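Local structure of GntR family transcriptional regulator (7B5U) at residues Lys19-Leu24 / Val45-Phe50; Ile34-His39 / His58-Gly63. The protein binds c-di-AMP through this dimeric RCK_C domain and probably acts as a DNA-binding transcriptional regulator of the GntR family. All blocks are in the same frame, centred on the assembly; numbering follows the deposited sequence.

Contact 1: residues Lys19-Leu24 / Val45-Phe50; sequences KSIGEL and VSPGPF. With 2BA ((2R,3R,3aS,5R,7aR,9R,10R,10aS,12R,14aR)-2,9-bis(6-amino-9H-purin-9-yl)octahydro-2H,7H-difuro[3,2-d:3',2'-j][1,3,7,9,2,8 ]tetraoxadiphosphacyclododecine-3,5,10,12-tetrol 5,12-dioxide), chain C.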
loop_
_atom_site.group_PDB
_atom_site.type_symbol
_atom_site.label_atom_id
_atom_site.label_comp_id
_atom_site.label_asym_id
_atom_site.label_seq_id
_atom_site.Cartn_x
_atom_site.Cartn_y
_atom_site.Cartn_z
ATOM N N LYS A 19 3.487 10.099 14.332
ATOM C CA LYS A 19 2.240 10.349 13.632
ATOM C C LYS A 19 1.743 9.075 12.963
ATOM O O LYS A 19 2.512 8.152 12.673
ATOM C CB LYS A 19 2.434 11.448 12.586
ATOM C CG LYS A 19 2.848 12.791 13.178
ATOM C CD LYS A 19 2.191 13.932 12.423
ATOM C CE LYS A 19 2.634 15.292 12.936
ATOM N NZ LYS A 19 3.879 15.756 12.268
ATOM N N SER A 20 0.439 9.043 12.715
ATOM C CA SER A 20 -0.154 7.929 12.002
ATOM C C SER A 20 0.026 8.102 10.495
ATOM O O SER A 20 0.199 9.207 9.979
ATOM C CB SER A 20 -1.644 7.828 12.322
ATOM O OG SER A 20 -2.356 8.891 11.719
ATOM N N ILE A 21 -0.079 6.978 9.785
ATOM C CA ILE A 21 0.036 6.996 8.326
ATOM C C ILE A 21 -1.017 7.907 7.709
ATOM O O ILE A 21 -0.746 8.627 6.737
ATOM C CB ILE A 21 -0.045 5.560 7.775
ATOM C CG1 ILE A 21 1.183 4.754 8.205
ATOM C CG2 ILE A 21 -0.220 5.555 6.270
ATOM C CD1 ILE A 21 1.122 3.282 7.792
ATOM N N GLY A 22 -2.228 7.892 8.263
ATOM C CA GLY A 22 -3.285 8.750 7.758
ATOM C C GLY A 22 -3.048 10.225 8.028
ATOM O O GLY A 22 -3.346 11.072 7.180
ATOM N N GLU A 23 -2.545 10.561 9.220
ATOM C CA GLU A 23 -2.189 11.947 9.512
ATOM C C GLU A 23 -1.116 12.436 8.557
ATOM O O GLU A 23 -1.156 13.588 8.100
ATOM C CB GLU A 23 -1.671 12.068 10.950
ATOM C CG GLU A 23 -2.749 11.984 11.994
ATOM C CD GLU A 23 -2.218 11.693 13.391
ATOM O OE1 GLU A 23 -0.985 11.580 13.595
ATOM O OE2 GLU A 23 -3.060 11.577 14.305
ATOM N N LEU A 24 -0.129 11.585 8.270
ATOM C CA LEU A 24 0.938 11.949 7.349
ATOM C C LEU A 24 0.429 12.043 5.926
ATOM O O LEU A 24 0.994 12.797 5.122
ATOM C CB LEU A 24 2.062 10.921 7.421
ATOM C CG LEU A 24 2.797 10.875 8.757
ATOM C CD1 LEU A 24 3.769 9.715 8.770
ATOM C CD2 LEU A 24 3.524 12.184 9.008
ATOM N N VAL A 45 1.183 -6.050 8.806
ATOM C CA VAL A 45 0.996 -6.066 7.361
ATOM C C VAL A 45 -0.335 -5.402 7.040
ATOM O O VAL A 45 -1.323 -5.594 7.757
ATOM C CB VAL A 45 1.041 -7.517 6.840
ATOM C CG1 VAL A 45 0.840 -7.579 5.329
ATOM C CG2 VAL A 45 2.354 -8.186 7.246
ATOM N N SER A 46 -0.371 -4.628 5.950
ATOM C CA SER A 46 -1.558 -3.867 5.553
ATOM C C SER A 46 -1.951 -2.911 6.679
ATOM O O SER A 46 -3.033 -3.041 7.274
ATOM C CB SER A 46 -2.725 -4.779 5.175
ATOM O OG SER A 46 -3.691 -4.015 4.488
ATOM N N PRO A 47 -1.097 -1.929 6.992
ATOM C CA PRO A 47 -1.208 -1.251 8.300
ATOM C C PRO A 47 -2.394 -0.312 8.455
ATOM O O PRO A 47 -2.811 -0.066 9.595
ATOM C CB PRO A 47 0.124 -0.500 8.419
ATOM C CG PRO A 47 0.543 -0.277 6.987
ATOM C CD PRO A 47 0.127 -1.529 6.268
ATOM N N GLY A 48 -2.915 0.261 7.378
ATOM C CA GLY A 48 -3.994 1.215 7.486
ATOM C C GLY A 48 -3.566 2.570 8.024
ATOM O O GLY A 48 -2.409 2.803 8.389
ATOM N N PRO A 49 -4.529 3.495 8.082
ATOM C CA PRO A 49 -4.216 4.895 8.397
ATOM C C PRO A 49 -3.937 5.162 9.862
ATOM O O PRO A 49 -3.406 6.235 10.183
ATOM C CB PRO A 49 -5.491 5.628 7.962
ATOM C CG PRO A 49 -6.584 4.606 8.203
ATOM C CD PRO A 49 -5.956 3.300 7.788
ATOM N N PHE A 50 -4.297 4.248 10.757
ATOM C CA PHE A 50 -4.152 4.483 12.184
ATOM C C PHE A 50 -2.847 3.938 12.747
ATOM O O PHE A 50 -2.524 4.223 13.907
ATOM C CB PHE A 50 -5.364 3.922 12.924
ATOM C CG PHE A 50 -6.666 4.385 12.345
ATOM C CD1 PHE A 50 -6.945 5.743 12.228
ATOM C CD2 PHE A 50 -7.601 3.475 11.891
ATOM C CE1 PHE A 50 -8.145 6.181 11.680
ATOM C CE2 PHE A 50 -8.805 3.902 11.346
ATOM C CZ PHE A 50 -9.077 5.253 11.236
HETATM P P 2BA C . -5.563 8.257 -0.196
HETATM O O1P 2BA C . -4.354 7.691 -0.841
HETATM O O2P 2BA C . -6.194 9.450 -0.832
HETATM O "O5'" 2BA C . -6.633 7.048 -0.036
HETATM C "C5'" 2BA C . -7.953 7.340 0.362
HETATM C "C4'" 2BA C . -8.625 5.992 0.751
HETATM O "O4'" 2BA C . -8.698 5.215 -0.329
HETATM C "C3'" 2BA C . -7.833 5.235 1.846
HETATM O "O3'" 2BA C . -8.258 5.679 3.083
HETATM C "C2'" 2BA C . -8.184 3.773 1.472
HETATM O "O2'" 2BA C . -9.455 3.351 2.126
HETATM C "C1'" 2BA C . -8.268 3.770 0.128
HETATM N N9 2BA C . -7.035 3.431 -0.576
HETATM C C8 2BA C . -6.243 4.321 -1.229
HETATM N N7 2BA C . -5.193 3.653 -1.743
HETATM C C5 2BA C . -5.354 2.356 -1.379
HETATM C C6 2BA C . -4.636 1.212 -1.602
HETATM N N6 2BA C . -3.414 1.157 -2.341
HETATM N N1 2BA C . -5.078 0.049 -1.121
HETATM C C2 2BA C . -6.220 -0.016 -0.386
HETATM N N3 2BA C . -6.961 1.082 -0.167
HETATM C C4 2BA C . -6.484 2.238 -0.672
HETATM P P1 2BA C . -7.349 5.423 4.435
HETATM O O1P1 2BA C . -6.895 4.008 4.524
HETATM O O2P1 2BA C . -8.153 5.930 5.583
HETATM O "O5'1" 2BA C . -6.015 6.331 4.189
HETATM C "C5'1" 2BA C . -6.127 7.740 4.247
HETATM C "C4'1" 2BA C . -4.801 8.325 3.658
HETATM O "O4'1" 2BA C . -3.764 7.939 4.396
HETATM C "C3'1" 2BA C . -4.567 7.835 2.208
HETATM O "O3'1" 2BA C . -5.225 8.706 1.355
HETATM C "C2'1" 2BA C . -3.017 7.849 2.162
HETATM O "O2'1" 2BA C . -2.519 9.207 1.774
HETATM C "C1'1" 2BA C . -2.621 7.508 3.406
HETATM N N91 2BA C . -2.408 6.082 3.636
HETATM C C81 2BA C . -3.219 5.209 4.287
HETATM N N71 2BA C . -2.675 3.979 4.247
HETATM C C51 2BA C . -1.530 4.105 3.535
HETATM C C61 2BA C . -0.542 3.222 3.133
HETATM N N61 2BA C . -0.581 1.836 3.484
HETATM N N11 2BA C . 0.494 3.656 2.447
HETATM C C21 2BA C . 0.577 4.958 2.088
HETATM N N31 2BA C . -0.340 5.859 2.451
HETATM C C41 2BA C . -1.386 5.391 3.155
#
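Hydrogen bonding ties the loop 45-50 to the start of the short helix 21-24. Gly22 N donates to Pro49 O at 2.8 Å, with an N-H...O angle of 158°. The donor lies in the carbonyl plane, on a lone pair. Gly22 has no side chain, so the backbones come close: the CA atoms of Gly22 and Pro49 are 4.0 Å apart.

A capping box orders this helix start. Ser20 OG sits between the backbone N and the carbonyl carbon, chi1 71°. There Ser20 OG accepts from Glu23 N at 3.0 Å. In return Ser20 N donates to Glu23 OE1, also at 3.0 Å, meeting the carboxylate from above its plane.

Apolar packing is carried by Ile21. Ile21 CD1 reaches Pro47 CG at 3.7 Å, the two side chains crossing at about a right angle. The same methyl lies close to Gly48 O. Ser20 CB makes a close van der Waals contact with Pro49 O. Further along the loop, Pro49 CG rests over the centre of the Phe50 ring, 3.8 Å above its plane.

Ligand contacts use the other branch of Ile21. Ile21 CG2, anti to the backbone N, lies over the face of one adenine, 3.3 Å from 2BA C41. Pro49 CG meets phosphate oxygen O2P1 of 2BA at 3.3 Å. Trp27 of the second subunit packs on Pro49, and Ser46 OG is hydrogen-bonded to Thr33 and Gly31 of that subunit. Helix start and proline loop thus form one wall of the c-di-AMP pocket at the RCK_C dimer interface.

Contact 2: residues Ile34-His39 / His58-Gly63; sequences IVAIEH and HIFFVG. With 2BA ((2R,3R,3aS,5R,7aR,9R,10R,10aS,12R,14aR)-2,9-bis(6-amino-9H-purin-9-yl)octahydro-2H,7H-difuro[3,2-d:3',2'-j][1,3,7,9,2,8 ]tetraoxadiphosphacyclododecine-3,5,10,12-tetrol 5,12-dioxide), chain C.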
loop_
_atom_site.group_PDB
_atom_site.type_symbol
_atom_site.label_atom_id
_atom_site.label_comp_id
_atom_site.label_asym_id
_atom_site.label_seq_id
_atom_site.Cartn_x
_atom_site.Cartn_y
_atom_site.Cartn_z
ATOM N N ILE A 34 2.659 1.893 1.700
ATOM C CA ILE A 34 3.280 1.118 2.773
ATOM C C ILE A 34 2.583 -0.232 2.896
ATOM O O ILE A 34 1.355 -0.302 3.031
ATOM C CB ILE A 34 3.238 1.892 4.101
ATOM C CG1 ILE A 34 4.056 3.189 4.005
ATOM C CG2 ILE A 34 3.708 0.996 5.240
ATOM C CD1 ILE A 34 3.887 4.107 5.210
ATOM N N VAL A 35 3.368 -1.310 2.839
ATOM C CA VAL A 35 2.827 -2.661 2.945
ATOM C C VAL A 35 2.980 -3.235 4.342
ATOM O O VAL A 35 2.211 -4.116 4.729
ATOM C CB VAL A 35 3.415 -3.612 1.886
ATOM C CG1 VAL A 35 3.052 -3.129 0.518
ATOM C CG2 VAL A 35 4.920 -3.757 2.024
ATOM N N ALA A 36 3.971 -2.760 5.097
ATOM C CA ALA A 36 4.170 -3.261 6.449
ATOM C C ALA A 36 5.026 -2.284 7.240
ATOM O O ALA A 36 5.835 -1.550 6.673
ATOM C CB ALA A 36 4.851 -4.633 6.453
ATOM N N ILE A 37 4.837 -2.300 8.561
ATOM C CA ILE A 37 5.708 -1.615 9.507
ATOM C C ILE A 37 6.297 -2.664 10.431
ATOM O O ILE A 37 5.570 -3.519 10.953
ATOM C CB ILE A 37 4.951 -0.567 10.343
ATOM C CG1 ILE A 37 4.322 0.497 9.454
ATOM C CG2 ILE A 37 5.890 0.068 11.370
ATOM C CD1 ILE A 37 3.263 1.294 10.166
ATOM N N GLU A 38 7.602 -2.588 10.654
ATOM C CA GLU A 38 8.240 -3.397 11.678
ATOM C C GLU A 38 8.543 -2.485 12.856
ATOM O O GLU A 38 9.222 -1.460 12.693
ATOM C CB GLU A 38 9.523 -4.047 11.172
ATOM C CG GLU A 38 10.101 -5.020 12.179
ATOM C CD GLU A 38 11.458 -5.544 11.769
ATOM O OE1 GLU A 38 11.903 -5.243 10.636
ATOM O OE2 GLU A 38 12.079 -6.262 12.578
ATOM N N HIS A 39 8.032 -2.849 14.029
ATOM C CA HIS A 39 8.156 -2.042 15.235
ATOM C C HIS A 39 8.512 -2.979 16.375
ATOM O O HIS A 39 7.780 -3.939 16.633
ATOM C CB HIS A 39 6.816 -1.363 15.510
ATOM C CG HIS A 39 6.788 -0.585 16.784
ATOM N ND1 HIS A 39 7.567 0.533 16.992
ATOM C CD2 HIS A 39 6.080 -0.770 17.924
ATOM C CE1 HIS A 39 7.332 1.010 18.200
ATOM N NE2 HIS A 39 6.435 0.237 18.785
ATOM N N HIS A 58 11.059 -0.028 10.854
ATOM C CA HIS A 58 11.331 -0.296 9.447
ATOM C C HIS A 58 10.027 -0.149 8.679
ATOM O O HIS A 58 9.011 -0.756 9.045
ATOM C CB HIS A 58 11.877 -1.708 9.234
ATOM C CG HIS A 58 13.151 -2.002 9.960
ATOM N ND1 HIS A 58 14.150 -2.768 9.398
ATOM C CD2 HIS A 58 13.592 -1.658 11.195
ATOM C CE1 HIS A 58 15.151 -2.880 10.252
ATOM N NE2 HIS A 58 14.840 -2.212 11.350
ATOM N N ILE A 59 10.046 0.663 7.624
ATOM C CA ILE A 59 8.893 0.863 6.754
ATOM C C ILE A 59 9.164 0.119 5.454
ATOM O O ILE A 59 10.181 0.362 4.792
ATOM C CB ILE A 59 8.639 2.349 6.456
ATOM C CG1 ILE A 59 8.572 3.202 7.725
ATOM C CG2 ILE A 59 7.389 2.519 5.578
ATOM C CD1 ILE A 59 8.361 4.667 7.414
ATOM N N PHE A 60 8.248 -0.770 5.084
ATOM C CA PHE A 60 8.302 -1.510 3.828
ATOM C C PHE A 60 7.246 -0.922 2.900
ATOM O O PHE A 60 6.086 -0.801 3.293
ATOM C CB PHE A 60 8.012 -2.996 4.082
ATOM C CG PHE A 60 9.061 -3.673 4.925
ATOM C CD1 PHE A 60 9.023 -3.585 6.308
ATOM C CD2 PHE A 60 10.088 -4.394 4.336
ATOM C CE1 PHE A 60 10.005 -4.190 7.086
ATOM C CE2 PHE A 60 11.066 -5.005 5.117
ATOM C CZ PHE A 60 11.018 -4.904 6.490
ATOM N N PHE A 61 7.630 -0.556 1.678
ATOM C CA PHE A 61 6.705 0.137 0.790
ATOM C C PHE A 61 7.016 -0.196 -0.663
ATOM O O PHE A 61 8.159 -0.509 -1.013
ATOM C CB PHE A 61 6.738 1.658 1.000
ATOM C CG PHE A 61 8.079 2.284 0.726
ATOM C CD1 PHE A 61 8.372 2.807 -0.517
ATOM C CD2 PHE A 61 9.039 2.374 1.731
ATOM C CE1 PHE A 61 9.614 3.391 -0.772
ATOM C CE2 PHE A 61 10.272 2.953 1.477
ATOM C CZ PHE A 61 10.555 3.471 0.237
ATOM N N VAL A 62 5.985 -0.129 -1.511
ATOM C CA VAL A 62 6.148 -0.312 -2.942
ATOM C C VAL A 62 6.159 1.039 -3.638
ATOM O O VAL A 62 5.617 2.037 -3.151
ATOM C CB VAL A 62 5.116 -1.278 -3.573
ATOM C CG1 VAL A 62 5.268 -2.666 -2.981
ATOM C CG2 VAL A 62 3.690 -0.745 -3.431
ATOM N N GLY A 63 6.788 1.053 -4.804
ATOM C CA GLY A 63 7.000 2.254 -5.590
ATOM C C GLY A 63 8.095 1.988 -6.613
ATOM O O GLY A 63 8.353 0.840 -6.978
HETATM P P 2BA C . -5.563 8.257 -0.196
HETATM O O1P 2BA C . -4.354 7.691 -0.841
HETATM O O2P 2BA C . -6.194 9.450 -0.832
HETATM O "O5'" 2BA C . -6.633 7.048 -0.036
HETATM C "C5'" 2BA C . -7.953 7.340 0.362
HETATM C "C4'" 2BA C . -8.625 5.992 0.751
HETATM O "O4'" 2BA C . -8.698 5.215 -0.329
HETATM C "C3'" 2BA C . -7.833 5.235 1.846
HETATM O "O3'" 2BA C . -8.258 5.679 3.083
HETATM C "C2'" 2BA C . -8.184 3.773 1.472
HETATM O "O2'" 2BA C . -9.455 3.351 2.126
HETATM C "C1'" 2BA C . -8.268 3.770 0.128
HETATM N N9 2BA C . -7.035 3.431 -0.576
HETATM C C8 2BA C . -6.243 4.321 -1.229
HETATM N N7 2BA C . -5.193 3.653 -1.743
HETATM C C5 2BA C . -5.354 2.356 -1.379
HETATM C C6 2BA C . -4.636 1.212 -1.602
HETATM N N6 2BA C . -3.414 1.157 -2.341
HETATM N N1 2BA C . -5.078 0.049 -1.121
HETATM C C2 2BA C . -6.220 -0.016 -0.386
HETATM N N3 2BA C . -6.961 1.082 -0.167
HETATM C C4 2BA C . -6.484 2.238 -0.672
HETATM P P1 2BA C . -7.349 5.423 4.435
HETATM O O1P1 2BA C . -6.895 4.008 4.524
HETATM O O2P1 2BA C . -8.153 5.930 5.583
HETATM O "O5'1" 2BA C . -6.015 6.331 4.189
HETATM C "C5'1" 2BA C . -6.127 7.740 4.247
HETATM C "C4'1" 2BA C . -4.801 8.325 3.658
HETATM O "O4'1" 2BA C . -3.764 7.939 4.396
HETATM C "C3'1" 2BA C . -4.567 7.835 2.208
HETATM O "O3'1" 2BA C . -5.225 8.706 1.355
HETATM C "C2'1" 2BA C . -3.017 7.849 2.162
HETATM O "O2'1" 2BA C . -2.519 9.207 1.774
HETATM C "C1'1" 2BA C . -2.621 7.508 3.406
HETATM N N91 2BA C . -2.408 6.082 3.636
HETATM C C81 2BA C . -3.219 5.209 4.287
HETATM N N71 2BA C . -2.675 3.979 4.247
HETATM C C51 2BA C . -1.530 4.105 3.535
HETATM C C61 2BA C . -0.542 3.222 3.133
HETATM N N61 2BA C . -0.581 1.836 3.484
HETATM N N11 2BA C . 0.494 3.656 2.447
HETATM C C21 2BA C . 0.577 4.958 2.088
HETATM N N31 2BA C . -0.340 5.859 2.451
HETATM C C41 2BA C . -1.386 5.391 3.155
#
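The His58 ring carries Glu38 OE1 over one face, 3.5 Å above its plane and offset toward the rim. The two side chains run side by side, with carboxylate and ring planes 45° apart. Glu38 gets there with CG anti to the backbone N (chi1 -173°) and an extended chain. The strongest polar partner of His58 is Glu7 on strand 6-9, hydrogen-bonded to ND1. On the same face of the sheet, the Phe60 ring has Ala36 O at its edge, in plane. Glu38 CB lies near that edge too, 4.1 Å from Phe60 CE1. Leu3 of the second subunit packs on Phe60.

Strands 34-39 and 58-62 are the inner pair of the four-stranded antiparallel sheet of this RCK_C domain, flanked by 42-45 and 6-9. Glu38 and His58 form a hydrogen-bonded pair: Glu38 N donates to His58 O at 2.8 Å, nearly straight at 174°, and His58 N returns a bond to Glu38 O. Phe60 N donates to Ala36 O at 3.0 Å. A classic beta bulge follows, with Val35 and Ala36 both opposite Phe60. Phe60 O takes the main bond from Val35 N, 2.8 Å, and a weak one from Ala36 N.

On the other face, Ile34 CG1 packs obliquely on Ile59 CG2. Phe61 leads away from strand 34-39 toward helix 65-74, where Val67, Tyr68 and Met71 meet it.

Ile34 pairs with Phe61 without mutual hydrogen bonds, and its peptide groups serve the ligand. Ile34 N donates to 2BA N11 at 2.9 Å, while 2BA N61 donates to Ile34 O at 2.9 Å. A backbone donor and acceptor thus read the adenine N1 and amino group, consistent with an unprotonated N1. The two carboxylates around His58 would probably favour a protonated imidazole.

Overall arrangement
Contacts 1 and 2 have centres about 11 Å apart, and their segments alternate along the chain. They touch directly. Ser46 N is 2.9 Å from Val35 O, a probable hydrogen bond, and Ile21 CD1 packs on Ile37 CD1 at 3.8 Å. Pro47 CD lies against the carbonyls of Ile34 and Val35. Both contacts reach the same c-di-AMP. Contact 1 covers an adenine face and a phosphate; contact 2 engages the edge of that adenine. Asn25 and His28 of both subunits, and Ile34 of the second, add hydrogen bonds to the ligand. Sheet, helix start and loop therefore meet where the ligand bridges the dimer.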